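Local coordinates for methyltransferase 1 (Methanosarcina barkeri, PDB 2I2X), which catalyses the transfer of the methyl group of methanol to the cob(I)amide carried by its partner MtaC, in the methanol pathway of methanogenesis, at residues 128-131 / 137-140; 169-174 / 445-450. One frame throughout, in Å; residues are numbered along the deposited sequence.

Contact 1 (128-131 with 137-140) and contact 2 (169-174 with 445-450) lie on the same side of the chain's centre, their own centres about 17 Å apart. The first folds the loop after barrel strand 119-126 back on itself; the second joins helix 169-176, beyond the next strand, 160-163, to the last helix of the chain. They meet where E131 OE1 faces K169 NZ at 3.6 Å, a long and weak ion pair. Both border the corrinoid region through one segment each: the side chain of E131 is about 6 Å from the bound cobamide and about 14 Å from a zinc ion, while K169 and D173 of contact 2 belong to the cobamide pocket.

Contact 1. Residues 128-131 / 137-140; sequences DIRE and QLRG
R130 reaches across to L138 with its guanidinium and receives Q137 on its backbone carbonyl, and takes part in both hydrogen bonds between the segments, as donor in one and acceptor in the other. Its NH1 donates to L138 O at 3.0 Å, a bent bond (139°), and the same nitrogen forms a salt bridge with D195. Along the edge away from NH1, R130 grips D128 side-on in a salt bridge: NE meets OD1 at 2.9 Å and NH2 meets OD2 at 2.9 Å. Both acceptors lie in or nearly in the guanidinium plane, and this two-pronged pairing should fix the rotation of the group. Only arginine among the standard side chains offers donors in such a spread, which suits it to a buried place between two carboxylates and a carbonyl.

The backbone bond runs the other way, from Q137 N to R130 O at 2.9 Å. R130 is the centre of an inverse gamma turn, in which E131 N bonds to I129 O, and Q137 opens a type I beta turn that ends at G140.

Apolar contact completes the join. With CG anti to the carbonyl carbon (chi1 -59°), L138 places CD2 over the centre of one guanidinium face, 3.6 Å above the plane, while its CB lies 3.6 Å from R130 NH1. A branched aliphatic residue can thus cover the flat cation without competing for its donors.

Both segments belong to the loop between strand 119-126 and helix 143-155 of the TIM barrel. Helix 143-155 touches R130 through Y143 and F146, helix 181-210 contributes I199 and D195, and E131 extends to a salt bridge with R159 of another Methyltransferase 1 chain.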
loop_
_atom_site.group_PDB
_atom_site.type_symbol
_atom_site.label_atom_id
_atom_site.label_comp_id
_atom_site.label_asym_id
_atom_site.label_seq_id
_atom_site.Cartn_x
_atom_site.Cartn_y
_atom_site.Cartn_z
ATOM N N ASP A 128 20.822 -16.399 -2.255
ATOM C CA ASP A 128 21.389 -17.737 -2.412
ATOM C C ASP A 128 21.868 -17.869 -3.826
ATOM O O ASP A 128 21.122 -18.258 -4.713
ATOM C CB ASP A 128 20.422 -18.876 -2.059
ATOM C CG ASP A 128 21.170 -20.193 -1.736
ATOM O OD1 ASP A 128 22.324 -20.337 -2.208
ATOM O OD2 ASP A 128 20.608 -21.074 -1.033
ATOM N N ILE A 129 23.128 -17.515 -4.027
ATOM C CA ILE A 129 23.721 -17.482 -5.353
ATOM C C ILE A 129 24.295 -18.847 -5.810
ATOM O O ILE A 129 24.799 -18.954 -6.928
ATOM C CB ILE A 129 24.822 -16.402 -5.417
ATOM C CG1 ILE A 129 25.938 -16.682 -4.390
ATOM C CG2 ILE A 129 24.235 -15.059 -5.195
ATOM C CD1 ILE A 129 27.212 -15.846 -4.582
ATOM N N ARG A 130 24.205 -19.879 -4.968
ATOM C CA ARG A 130 24.799 -21.200 -5.261
ATOM C C ARG A 130 24.032 -21.988 -6.342
ATOM O O ARG A 130 23.536 -23.083 -6.102
ATOM C CB ARG A 130 24.924 -22.029 -3.977
ATOM C CG ARG A 130 25.736 -21.364 -2.862
ATOM C CD ARG A 130 25.580 -22.092 -1.531
ATOM N NE ARG A 130 24.178 -22.212 -1.123
ATOM C CZ ARG A 130 23.677 -23.186 -0.367
ATOM N NH1 ARG A 130 24.455 -24.179 0.099
ATOM N NH2 ARG A 130 22.380 -23.178 -0.082
ATOM N N GLU A 131 23.949 -21.402 -7.532
ATOM C CA GLU A 131 23.202 -21.969 -8.658
ATOM C C GLU A 131 23.705 -21.386 -10.006
ATOM O O GLU A 131 24.168 -20.246 -10.045
ATOM C CB GLU A 131 21.718 -21.686 -8.468
ATOM C CG GLU A 131 20.856 -22.129 -9.606
ATOM C CD GLU A 131 19.389 -22.155 -9.274
ATOM O OE1 GLU A 131 18.836 -21.087 -8.925
ATOM O OE2 GLU A 131 18.781 -23.245 -9.403
ATOM N N GLN A 137 24.303 -25.620 -7.246
ATOM C CA GLN A 137 25.703 -25.828 -6.976
ATOM C C GLN A 137 25.978 -25.426 -5.545
ATOM O O GLN A 137 26.751 -24.508 -5.258
ATOM C CB GLN A 137 26.527 -25.003 -7.942
ATOM C CG GLN A 137 26.484 -25.561 -9.358
ATOM C CD GLN A 137 27.644 -25.077 -10.187
ATOM O OE1 GLN A 137 28.538 -25.868 -10.534
ATOM N NE2 GLN A 137 27.669 -23.756 -10.488
ATOM N N LEU A 138 25.329 -26.144 -4.641
ATOM C CA LEU A 138 25.254 -25.751 -3.245
ATOM C C LEU A 138 26.588 -25.795 -2.540
ATOM O O LEU A 138 26.762 -25.144 -1.516
ATOM C CB LEU A 138 24.250 -26.625 -2.513
ATOM C CG LEU A 138 22.803 -26.636 -2.998
ATOM C CD1 LEU A 138 21.986 -27.497 -2.047
ATOM C CD2 LEU A 138 22.211 -25.215 -3.082
ATOM N N ARG A 139 27.521 -26.572 -3.087
ATOM C CA ARG A 139 28.862 -26.717 -2.519
ATOM C C ARG A 139 29.955 -26.353 -3.523
ATOM O O ARG A 139 31.126 -26.564 -3.272
ATOM C CB ARG A 139 29.048 -28.131 -1.967
ATOM C CG ARG A 139 27.968 -28.461 -0.941
ATOM C CD ARG A 139 27.927 -29.907 -0.476
ATOM N NE ARG A 139 26.836 -30.030 0.480
ATOM C CZ ARG A 139 26.861 -30.780 1.572
ATOM N NH1 ARG A 139 27.927 -31.544 1.850
ATOM N NH2 ARG A 139 25.811 -30.778 2.392
ATOM N N GLY A 140 29.570 -25.770 -4.647
ATOM C CA GLY A 140 30.528 -25.357 -5.663
ATOM C C GLY A 140 31.447 -24.168 -5.389
ATOM O O GLY A 140 31.691 -23.782 -4.234
#

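Contact 2. Residues 169-174 / 445-450; sequences KEVFDY and TKYKSE
Segments 169-174 and 445-450, both helical, cross at 75° with their axes 11.4 Å apart at closest approach, V171 facing Y447 and Y174 facing E450. Two tyrosines, Y174 and Y447, do much of the bridging across that spacing. V171 lays CG1 over one face of the Y447 ring in a CH-pi contact, 3.9 Å from the ring centroid and displaced toward the rim. Beta-branching suits valine here: CG1, anti to the backbone N (chi1 -180°), meets the ring, while CG2 comes to Y447 CB. On the opposite face of that ring lies CG of K446. Tyrosine combines this broad apolar surface with a hydroxyl that hydrogen-bonds to D180.

The V171–Y447 contact joins helix 169-176, which follows strand 160-163 of the TIM barrel, to the last helix, 436-450. K169 and D173 belong to the corrinoid pocket, D173 making a weak hydrogen bond to the cobamide.

Farther along, Y174 CE1 touches Y447 CE1 at the edge of the Y447 ring, 4.1 Å away. Y174 OH donates to E450 OE1; the modelled 2.4 Å is very short, and its exact length is doubtful. Glutamate's two oxygens let it meet hydroxyl and lysine at once: E450 OE2 forms a salt bridge with K446 NZ at 3.1 Å, the nitrogen lying above the carboxylate plane.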
loop_
_atom_site.group_PDB
_atom_site.type_symbol
_atom_site.label_atom_id
_atom_site.label_comp_id
_atom_site.label_asym_id
_atom_site.label_seq_id
_atom_site.Cartn_x
_atom_site.Cartn_y
_atom_site.Cartn_z
ATOM N N LYS A 169 15.155 -27.344 -3.353
ATOM C CA LYS A 169 14.280 -26.630 -4.275
ATOM C C LYS A 169 13.936 -27.437 -5.543
ATOM O O LYS A 169 12.772 -27.484 -5.967
ATOM C CB LYS A 169 14.926 -25.276 -4.611
ATOM C CG LYS A 169 14.276 -24.456 -5.694
ATOM C CD LYS A 169 14.841 -23.034 -5.698
ATOM C CE LYS A 169 16.001 -22.846 -6.655
ATOM N NZ LYS A 169 15.562 -22.314 -7.963
ATOM N N GLU A 170 14.939 -28.085 -6.136
ATOM C CA GLU A 170 14.773 -28.796 -7.409
ATOM C C GLU A 170 13.818 -29.993 -7.297
ATOM O O GLU A 170 12.986 -30.212 -8.176
ATOM C CB GLU A 170 16.145 -29.197 -8.007
ATOM C CG GLU A 170 16.870 -30.454 -7.410
ATOM C CD GLU A 170 17.269 -30.334 -5.917
ATOM O OE1 GLU A 170 16.370 -30.219 -5.047
ATOM O OE2 GLU A 170 18.479 -30.405 -5.609
ATOM N N VAL A 171 13.920 -30.755 -6.214
ATOM C CA VAL A 171 13.011 -31.880 -6.025
ATOM C C VAL A 171 11.624 -31.425 -5.584
ATOM O O VAL A 171 10.620 -32.033 -5.981
ATOM C CB VAL A 171 13.588 -32.965 -5.074
ATOM C CG1 VAL A 171 12.599 -34.119 -4.924
ATOM C CG2 VAL A 171 14.905 -33.474 -5.617
ATOM N N PHE A 172 11.564 -30.358 -4.781
ATOM C CA PHE A 172 10.287 -29.737 -4.414
ATOM C C PHE A 172 9.488 -29.284 -5.643
ATOM O O PHE A 172 8.283 -29.558 -5.743
ATOM C CB PHE A 172 10.461 -28.545 -3.444
ATOM C CG PHE A 172 9.221 -27.689 -3.339
ATOM C CD1 PHE A 172 8.232 -27.996 -2.409
ATOM C CD2 PHE A 172 9.005 -26.639 -4.236
ATOM C CE1 PHE A 172 7.077 -27.274 -2.336
ATOM C CE2 PHE A 172 7.829 -25.905 -4.184
ATOM C CZ PHE A 172 6.865 -26.223 -3.222
ATOM N N ASP A 173 10.147 -28.579 -6.563
ATOM C CA ASP A 173 9.466 -28.038 -7.749
ATOM C C ASP A 173 8.823 -29.118 -8.596
ATOM O O ASP A 173 7.720 -28.920 -9.131
ATOM C CB ASP A 173 10.432 -27.255 -8.613
ATOM C CG ASP A 173 10.735 -25.877 -8.061
ATOM O OD1 ASP A 173 9.944 -25.321 -7.252
ATOM O OD2 ASP A 173 11.788 -25.336 -8.460
ATOM N N TYR A 174 9.543 -30.241 -8.739
ATOM C CA TYR A 174 9.029 -31.448 -9.357
ATOM C C TYR A 174 7.872 -32.047 -8.548
ATOM O O TYR A 174 6.792 -32.246 -9.094
ATOM C CB TYR A 174 10.168 -32.472 -9.579
ATOM C CG TYR A 174 9.711 -33.827 -10.085
ATOM C CD1 TYR A 174 9.490 -34.875 -9.187
ATOM C CD2 TYR A 174 9.481 -34.055 -11.458
ATOM C CE1 TYR A 174 9.059 -36.125 -9.631
ATOM C CE2 TYR A 174 9.057 -35.316 -11.929
ATOM C CZ TYR A 174 8.848 -36.350 -11.000
ATOM O OH TYR A 174 8.431 -37.618 -11.395
ATOM N N THR A 445 17.304 -42.839 -5.023
ATOM C CA THR A 445 17.247 -43.496 -6.309
ATOM C C THR A 445 16.020 -43.062 -7.109
ATOM O O THR A 445 16.121 -42.807 -8.306
ATOM C CB THR A 445 17.455 -45.063 -6.254
ATOM O OG1 THR A 445 16.205 -45.739 -6.407
ATOM C CG2 THR A 445 18.178 -45.513 -4.966
ATOM N N LYS A 446 14.871 -42.946 -6.458
ATOM C CA LYS A 446 13.684 -42.393 -7.152
ATOM C C LYS A 446 13.898 -41.004 -7.807
ATOM O O LYS A 446 13.618 -40.852 -8.984
ATOM C CB LYS A 446 12.449 -42.412 -6.245
ATOM C CG LYS A 446 11.205 -41.741 -6.829
ATOM C CD LYS A 446 10.076 -41.726 -5.776
ATOM C CE LYS A 446 8.820 -41.076 -6.315
ATOM N NZ LYS A 446 8.083 -41.941 -7.248
ATOM N N TYR A 447 14.419 -40.016 -7.076
ATOM C CA TYR A 447 14.645 -38.668 -7.670
ATOM C C TYR A 447 15.858 -38.533 -8.604
ATOM O O TYR A 447 15.863 -37.690 -9.507
ATOM C CB TYR A 447 14.496 -37.526 -6.630
ATOM C CG TYR A 447 13.143 -37.664 -5.998
ATOM C CD1 TYR A 447 11.983 -37.416 -6.741
ATOM C CD2 TYR A 447 13.002 -38.153 -4.704
ATOM C CE1 TYR A 447 10.736 -37.619 -6.206
ATOM C CE2 TYR A 447 11.756 -38.365 -4.158
ATOM C CZ TYR A 447 10.619 -38.090 -4.915
ATOM O OH TYR A 447 9.360 -38.288 -4.368
ATOM N N LYS A 448 16.856 -39.396 -8.433
ATOM C CA LYS A 448 17.914 -39.509 -9.435
ATOM C C LYS A 448 17.329 -39.864 -10.806
ATOM O O LYS A 448 17.662 -39.265 -11.819
ATOM C CB LYS A 448 18.909 -40.555 -9.025
ATOM C CG LYS A 448 20.097 -40.027 -8.260
ATOM C CD LYS A 448 20.903 -41.223 -7.750
ATOM C CE LYS A 448 22.341 -41.215 -8.265
ATOM N NZ LYS A 448 23.271 -41.665 -7.172
ATOM N N SER A 449 16.417 -40.821 -10.819
ATOM C CA SER A 449 15.816 -41.287 -12.048
ATOM C C SER A 449 14.766 -40.284 -12.563
ATOM O O SER A 449 14.758 -39.947 -13.752
ATOM C CB SER A 449 15.234 -42.693 -11.821
ATOM O OG SER A 449 14.340 -43.066 -12.848
ATOM N N GLU A 450 13.907 -39.780 -11.676
ATOM C CA GLU A 450 12.795 -38.902 -12.097
ATOM C C GLU A 450 13.131 -37.441 -12.355
ATOM O O GLU A 450 12.425 -36.788 -13.110
ATOM C CB GLU A 450 11.610 -39.008 -11.146
ATOM C CG GLU A 450 11.056 -40.429 -11.063
ATOM C CD GLU A 450 9.725 -40.508 -10.355
ATOM O OE1 GLU A 450 9.116 -39.444 -10.043
ATOM O OE2 GLU A 450 9.280 -41.652 -10.110
#